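Local coordinates for interferon-activable protein 202 (Mus musculus, PDB 4L5R) that binds double-stranded DNA without sequence specificity through its first HIN-200 domain and restrains activation of the AIM2 inflammasome, probably by sequestering cytoplasmic DNA, at residues 20-25 and 39-44; 67-72 and 89-94. All coordinates share one frame; numbering follows the deposited sequence.

Interaction 1: 20-25 and 39-44; sequences MVLTAT and HATVAT
Backbone bonds join Met20 to Ala43 at one end, where Met20 N gives a nearly straight bond (172°) to Ala43 O at 2.8 Å, and Thr25 to His39 at the other. Between them Leu22 N and Thr23 N both donate to Thr41 O, approaching from the same face of its carbonyl plane. Two residues opposite one make a classic beta bulge in this antiparallel hairpin of an OB fold, within the first HIN-200 domain, and 39-44 falls in a region required for homomultimerization. The bulge turns Leu22 toward the partner strand, where its CD1 touches Thr41 CG2 and Ala43 CB, each at 3.9 Å; helix 101-108 covers Leu22 and Thr41 through Ala107. Ala24 and Ala40 CA atoms lie only 4.0 Å apart, methyls on one face, so small residues fit. Among polar side chains, Thr25 OG1 lies between its backbone N and carbonyl carbon (chi1 70°) and accepts from His39 N at 3.0 Å, while Thr25 CG2 packs on His39 CB at 3.7 Å. Replacing Thr25 with an alanine would probably leave His39 N without this acceptor and open a gap beside His39 CB. His39, which mediates TP53BP1 interaction, bonds through NE2 to His192 O.

Interaction 2: 67-72 and 89-94; sequences FITISK and SEAAPN
Ser89 pairs with Thr69 through two backbone bonds: Ser89 N donates to Thr69 O at 3.0 Å, and Thr69 N returns a bond to Ser89 O at 2.8 Å. Ser89 is partly exposed, its side chain on the same face as that of Thr69, where a small polar residue can sit beside solvent. Glu90, opposite Ile68 in a non-hydrogen-bonded antiparallel pair, points its side chain away from strand 67-76, as suits a charged residue at an exposed position, whereas Ile68 turns its hydrocarbon to Val19 and Val21 of strand 17-30 in the OB-fold sheet. At Ala91 the backbone leaves the strand but keeps one more bond, Ala91 N to Phe67 O at 3.0 Å, with the donor 41° out of the carbonyl plane. The methyl of Ala91 points toward strand 67-76 and fits against Phe67 CB at 3.6 Å and Thr69 OG1 at 3.7 Å. Phe67 CG, anti to its carbonyl carbon (chi1 -75°), leads the ring away to meet Phe97 edge-to-face. Thr69 OG1 is hydrogen-bonded to Thr18 OG1, with a weak bond to Gln95 OE1. Three main-chain bonds hold 89-94 to 67-72, so the pairing probably depends little on side-chain polarity, and the Ala91 methyl against Phe67 CB gives the apolar contact.

In the fold
From the N terminus, strand 17-30 runs out and strand 35-43 returns beside it, so interaction 1 closes a short loop as a beta hairpin. The chain then passes through strand 48-53 before strand 67-76 begins. Interaction 2 closes a second loop after strand 79-82, when strand 87-90 comes back against 67-76. The two loops follow one another in series, neither nested nor crossed, yet the sheet brings their strands together, because 17-30 and 67-76 are antiparallel neighbours. That pairing makes the hairpin and strand 87-90 parts of one curled sheet, with the contact centres about 14 Å apart. Along it, Met20 CB packs on Phe67 CE2 at 3.7 Å, and Val21 CG2 meets Ile68 CD1.

Interaction 1: 20-25 and 39-44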
loop_
_atom_site.group_PDB
_atom_site.type_symbol
_atom_site.label_atom_id
_atom_site.label_comp_id
_atom_site.label_asym_id
_atom_site.label_seq_id
_atom_site.Cartn_x
_atom_site.Cartn_y
_atom_site.Cartn_z
ATOM N N MET A 20 -13.766 4.109 7.067
ATOM C CA MET A 20 -13.579 5.507 6.738
ATOM C C MET A 20 -12.320 5.620 5.893
ATOM O O MET A 20 -11.274 5.105 6.264
ATOM C CB MET A 20 -13.448 6.379 7.989
ATOM C CG MET A 20 -13.342 7.862 7.631
ATOM S SD MET A 20 -13.054 8.977 9.017
ATOM C CE MET A 20 -11.389 8.557 9.478
ATOM N N VAL A 21 -12.421 6.279 4.751
ATOM C CA VAL A 21 -11.251 6.440 3.904
ATOM C C VAL A 21 -10.278 7.460 4.495
ATOM O O VAL A 21 -10.668 8.577 4.854
ATOM C CB VAL A 21 -11.645 6.867 2.489
ATOM C CG1 VAL A 21 -10.388 7.055 1.630
ATOM C CG2 VAL A 21 -12.604 5.829 1.880
ATOM N N LEU A 22 -9.013 7.072 4.602
ATOM C CA LEU A 22 -7.989 7.974 5.109
ATOM C C LEU A 22 -7.180 8.582 3.956
ATOM O O LEU A 22 -7.057 9.803 3.850
ATOM C CB LEU A 22 -7.064 7.252 6.102
ATOM C CG LEU A 22 -7.719 6.621 7.334
ATOM C CD1 LEU A 22 -6.683 6.059 8.290
ATOM C CD2 LEU A 22 -8.552 7.671 8.020
ATOM N N THR A 23 -6.643 7.733 3.089
ATOM C CA THR A 23 -5.839 8.210 1.954
ATOM C C THR A 23 -6.039 7.342 0.724
ATOM O O THR A 23 -6.501 6.201 0.824
ATOM C CB THR A 23 -4.323 8.226 2.285
ATOM O OG1 THR A 23 -3.833 6.883 2.446
ATOM C CG2 THR A 23 -4.050 9.019 3.546
ATOM N N ALA A 24 -5.677 7.880 -0.439
ATOM C CA ALA A 24 -5.644 7.098 -1.659
ATOM C C ALA A 24 -4.680 7.737 -2.661
ATOM O O ALA A 24 -4.602 8.961 -2.771
ATOM C CB ALA A 24 -7.044 6.980 -2.260
ATOM N N THR A 25 -3.948 6.899 -3.381
ATOM C CA THR A 25 -3.013 7.368 -4.404
ATOM C C THR A 25 -3.751 7.596 -5.706
ATOM O O THR A 25 -4.926 7.218 -5.844
ATOM C CB THR A 25 -1.895 6.348 -4.648
ATOM O OG1 THR A 25 -2.421 5.187 -5.315
ATOM C CG2 THR A 25 -1.203 5.945 -3.322
ATOM N N HIS A 39 -3.536 2.551 -4.563
ATOM C CA HIS A 39 -3.428 2.185 -3.149
ATOM C C HIS A 39 -4.311 3.067 -2.294
ATOM O O HIS A 39 -4.559 4.217 -2.633
ATOM C CB HIS A 39 -1.984 2.351 -2.668
ATOM C CG HIS A 39 -1.036 1.389 -3.298
ATOM N ND1 HIS A 39 -0.979 0.060 -2.935
ATOM C CD2 HIS A 39 -0.123 1.552 -4.287
ATOM C CE1 HIS A 39 -0.070 -0.554 -3.671
ATOM N NE2 HIS A 39 0.467 0.331 -4.497
ATOM N N ALA A 40 -4.744 2.550 -1.148
ATOM C CA ALA A 40 -5.489 3.376 -0.240
ATOM C C ALA A 40 -5.283 2.847 1.177
ATOM O O ALA A 40 -4.777 1.733 1.366
ATOM C CB ALA A 40 -6.986 3.394 -0.621
ATOM N N THR A 41 -5.628 3.686 2.149
ATOM C CA THR A 41 -5.665 3.300 3.575
ATOM C C THR A 41 -7.053 3.678 4.093
ATOM O O THR A 41 -7.565 4.765 3.790
ATOM C CB THR A 41 -4.590 4.044 4.369
ATOM O OG1 THR A 41 -3.289 3.643 3.898
ATOM C CG2 THR A 41 -4.679 3.703 5.853
ATOM N N VAL A 42 -7.666 2.770 4.845
ATOM C CA VAL A 42 -8.978 3.003 5.422
ATOM C C VAL A 42 -8.933 2.547 6.873
ATOM O O VAL A 42 -7.997 1.854 7.278
ATOM C CB VAL A 42 -10.056 2.195 4.697
ATOM C CG1 VAL A 42 -10.076 2.555 3.193
ATOM C CG2 VAL A 42 -9.831 0.685 4.902
ATOM N N ALA A 43 -9.950 2.922 7.643
ATOM C CA ALA A 43 -9.975 2.581 9.055
ATOM C C ALA A 43 -11.377 2.200 9.518
ATOM O O ALA A 43 -12.374 2.754 9.055
ATOM C CB ALA A 43 -9.425 3.730 9.907
ATOM N N THR A 44 -11.433 1.225 10.417
ATOM C CA THR A 44 -12.657 0.925 11.140
ATOM C C THR A 44 -12.459 1.438 12.556
ATOM O O THR A 44 -11.460 2.084 12.850
ATOM C CB THR A 44 -12.947 -0.595 11.165
ATOM O OG1 THR A 44 -11.936 -1.268 11.921
ATOM C CG2 THR A 44 -12.972 -1.165 9.732
HETATM O O HOH W 1 -2.990 5.582 0.107
#

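Interaction 2: 67-72 and 89-94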
loop_
_atom_site.group_PDB
_atom_site.type_symbol
_atom_site.label_atom_id
_atom_site.label_comp_id
_atom_site.label_asym_id
_atom_site.label_seq_id
_atom_site.Cartn_x
_atom_site.Cartn_y
_atom_site.Cartn_z
ATOM N N PHE A 67 -17.149 7.844 4.556
ATOM C CA PHE A 67 -17.431 6.491 5.010
ATOM C C PHE A 67 -18.057 5.680 3.892
ATOM O O PHE A 67 -19.045 6.103 3.280
ATOM C CB PHE A 67 -18.379 6.502 6.218
ATOM C CG PHE A 67 -17.721 6.925 7.503
ATOM C CD1 PHE A 67 -17.496 8.265 7.775
ATOM C CD2 PHE A 67 -17.328 5.980 8.443
ATOM C CE1 PHE A 67 -16.898 8.658 8.962
ATOM C CE2 PHE A 67 -16.723 6.367 9.635
ATOM C CZ PHE A 67 -16.504 7.708 9.890
ATOM N N ILE A 68 -17.500 4.504 3.645
ATOM C CA ILE A 68 -18.002 3.621 2.606
ATOM C C ILE A 68 -18.175 2.215 3.151
ATOM O O ILE A 68 -17.510 1.812 4.111
ATOM C CB ILE A 68 -17.080 3.605 1.370
ATOM C CG1 ILE A 68 -15.659 3.152 1.747
ATOM C CG2 ILE A 68 -17.049 4.987 0.713
ATOM C CD1 ILE A 68 -14.719 3.000 0.532
ATOM N N THR A 69 -19.094 1.476 2.546
ATOM C CA THR A 69 -19.401 0.125 2.989
ATOM C C THR A 69 -19.013 -0.840 1.886
ATOM O O THR A 69 -19.490 -0.732 0.749
ATOM C CB THR A 69 -20.892 -0.032 3.318
ATOM O OG1 THR A 69 -21.227 0.811 4.427
ATOM C CG2 THR A 69 -21.210 -1.472 3.682
ATOM N N ILE A 70 -18.142 -1.783 2.222
ATOM C CA ILE A 70 -17.568 -2.674 1.229
ATOM C C ILE A 70 -17.958 -4.116 1.504
ATOM O O ILE A 70 -17.955 -4.561 2.657
ATOM C CB ILE A 70 -16.027 -2.578 1.235
ATOM C CG1 ILE A 70 -15.579 -1.131 1.005
ATOM C CG2 ILE A 70 -15.443 -3.486 0.170
ATOM C CD1 ILE A 70 -14.088 -0.904 1.246
ATOM N N SER A 71 -18.290 -4.845 0.442
ATOM C CA SER A 71 -18.596 -6.262 0.558
ATOM C C SER A 71 -18.103 -7.005 -0.676
ATOM O O SER A 71 -17.926 -6.406 -1.746
ATOM C CB SER A 71 -20.109 -6.469 0.731
ATOM O OG SER A 71 -20.819 -5.851 -0.322
ATOM N N LYS A 72 -17.905 -8.313 -0.524
ATOM C CA LYS A 72 -17.339 -9.148 -1.572
ATOM C C LYS A 72 -15.959 -8.606 -1.979
ATOM O O LYS A 72 -15.617 -8.510 -3.158
ATOM C CB LYS A 72 -18.298 -9.266 -2.759
ATOM C CG LYS A 72 -19.621 -9.950 -2.398
ATOM C CD LYS A 72 -20.595 -9.964 -3.574
ATOM C CE LYS A 72 -20.159 -10.955 -4.647
ATOM N NZ LYS A 72 -20.593 -10.530 -6.015
ATOM N N SER A 89 -20.644 0.994 -1.426
ATOM C CA SER A 89 -21.722 1.974 -1.289
ATOM C C SER A 89 -21.292 3.082 -0.341
ATOM O O SER A 89 -20.410 2.885 0.492
ATOM C CB SER A 89 -22.982 1.320 -0.713
ATOM O OG SER A 89 -23.397 0.208 -1.487
ATOM N N GLU A 90 -21.922 4.243 -0.460
ATOM C CA GLU A 90 -21.783 5.271 0.560
ATOM C C GLU A 90 -22.494 4.788 1.819
ATOM O O GLU A 90 -23.603 4.244 1.757
ATOM C CB GLU A 90 -22.362 6.598 0.082
ATOM C CG GLU A 90 -22.652 7.605 1.183
ATOM C CD GLU A 90 -23.670 8.651 0.745
ATOM O OE1 GLU A 90 -24.054 8.638 -0.444
ATOM O OE2 GLU A 90 -24.093 9.477 1.584
ATOM N N ALA A 91 -21.844 4.978 2.962
ATOM C CA ALA A 91 -22.343 4.448 4.226
ATOM C C ALA A 91 -23.554 5.212 4.734
ATOM O O ALA A 91 -23.626 6.435 4.626
ATOM C CB ALA A 91 -21.237 4.441 5.277
ATOM N N ALA A 92 -24.497 4.466 5.295
ATOM C CA ALA A 92 -25.657 5.041 5.959
ATOM C C ALA A 92 -25.216 5.690 7.261
ATOM O O ALA A 92 -24.304 5.194 7.929
ATOM C CB ALA A 92 -26.678 3.964 6.236
ATOM N N PRO A 93 -25.859 6.806 7.626
ATOM C CA PRO A 93 -25.557 7.503 8.881
ATOM C C PRO A 93 -25.481 6.558 10.083
ATOM O O PRO A 93 -24.563 6.683 10.891
ATOM C CB PRO A 93 -26.737 8.465 9.024
ATOM C CG PRO A 93 -27.081 8.805 7.605
ATOM C CD PRO A 93 -26.847 7.537 6.813
ATOM N N ASN A 94 -26.416 5.619 10.189
ATOM C CA ASN A 94 -26.450 4.702 11.327
ATOM C C ASN A 94 -25.389 3.608 11.242
ATOM O O ASN A 94 -25.418 2.644 12.016
ATOM C CB ASN A 94 -27.842 4.078 11.487
ATOM C CG ASN A 94 -28.128 3.003 10.449
ATOM O OD1 ASN A 94 -27.498 2.957 9.392
ATOM N ND2 ASN A 94 -29.090 2.136 10.747
#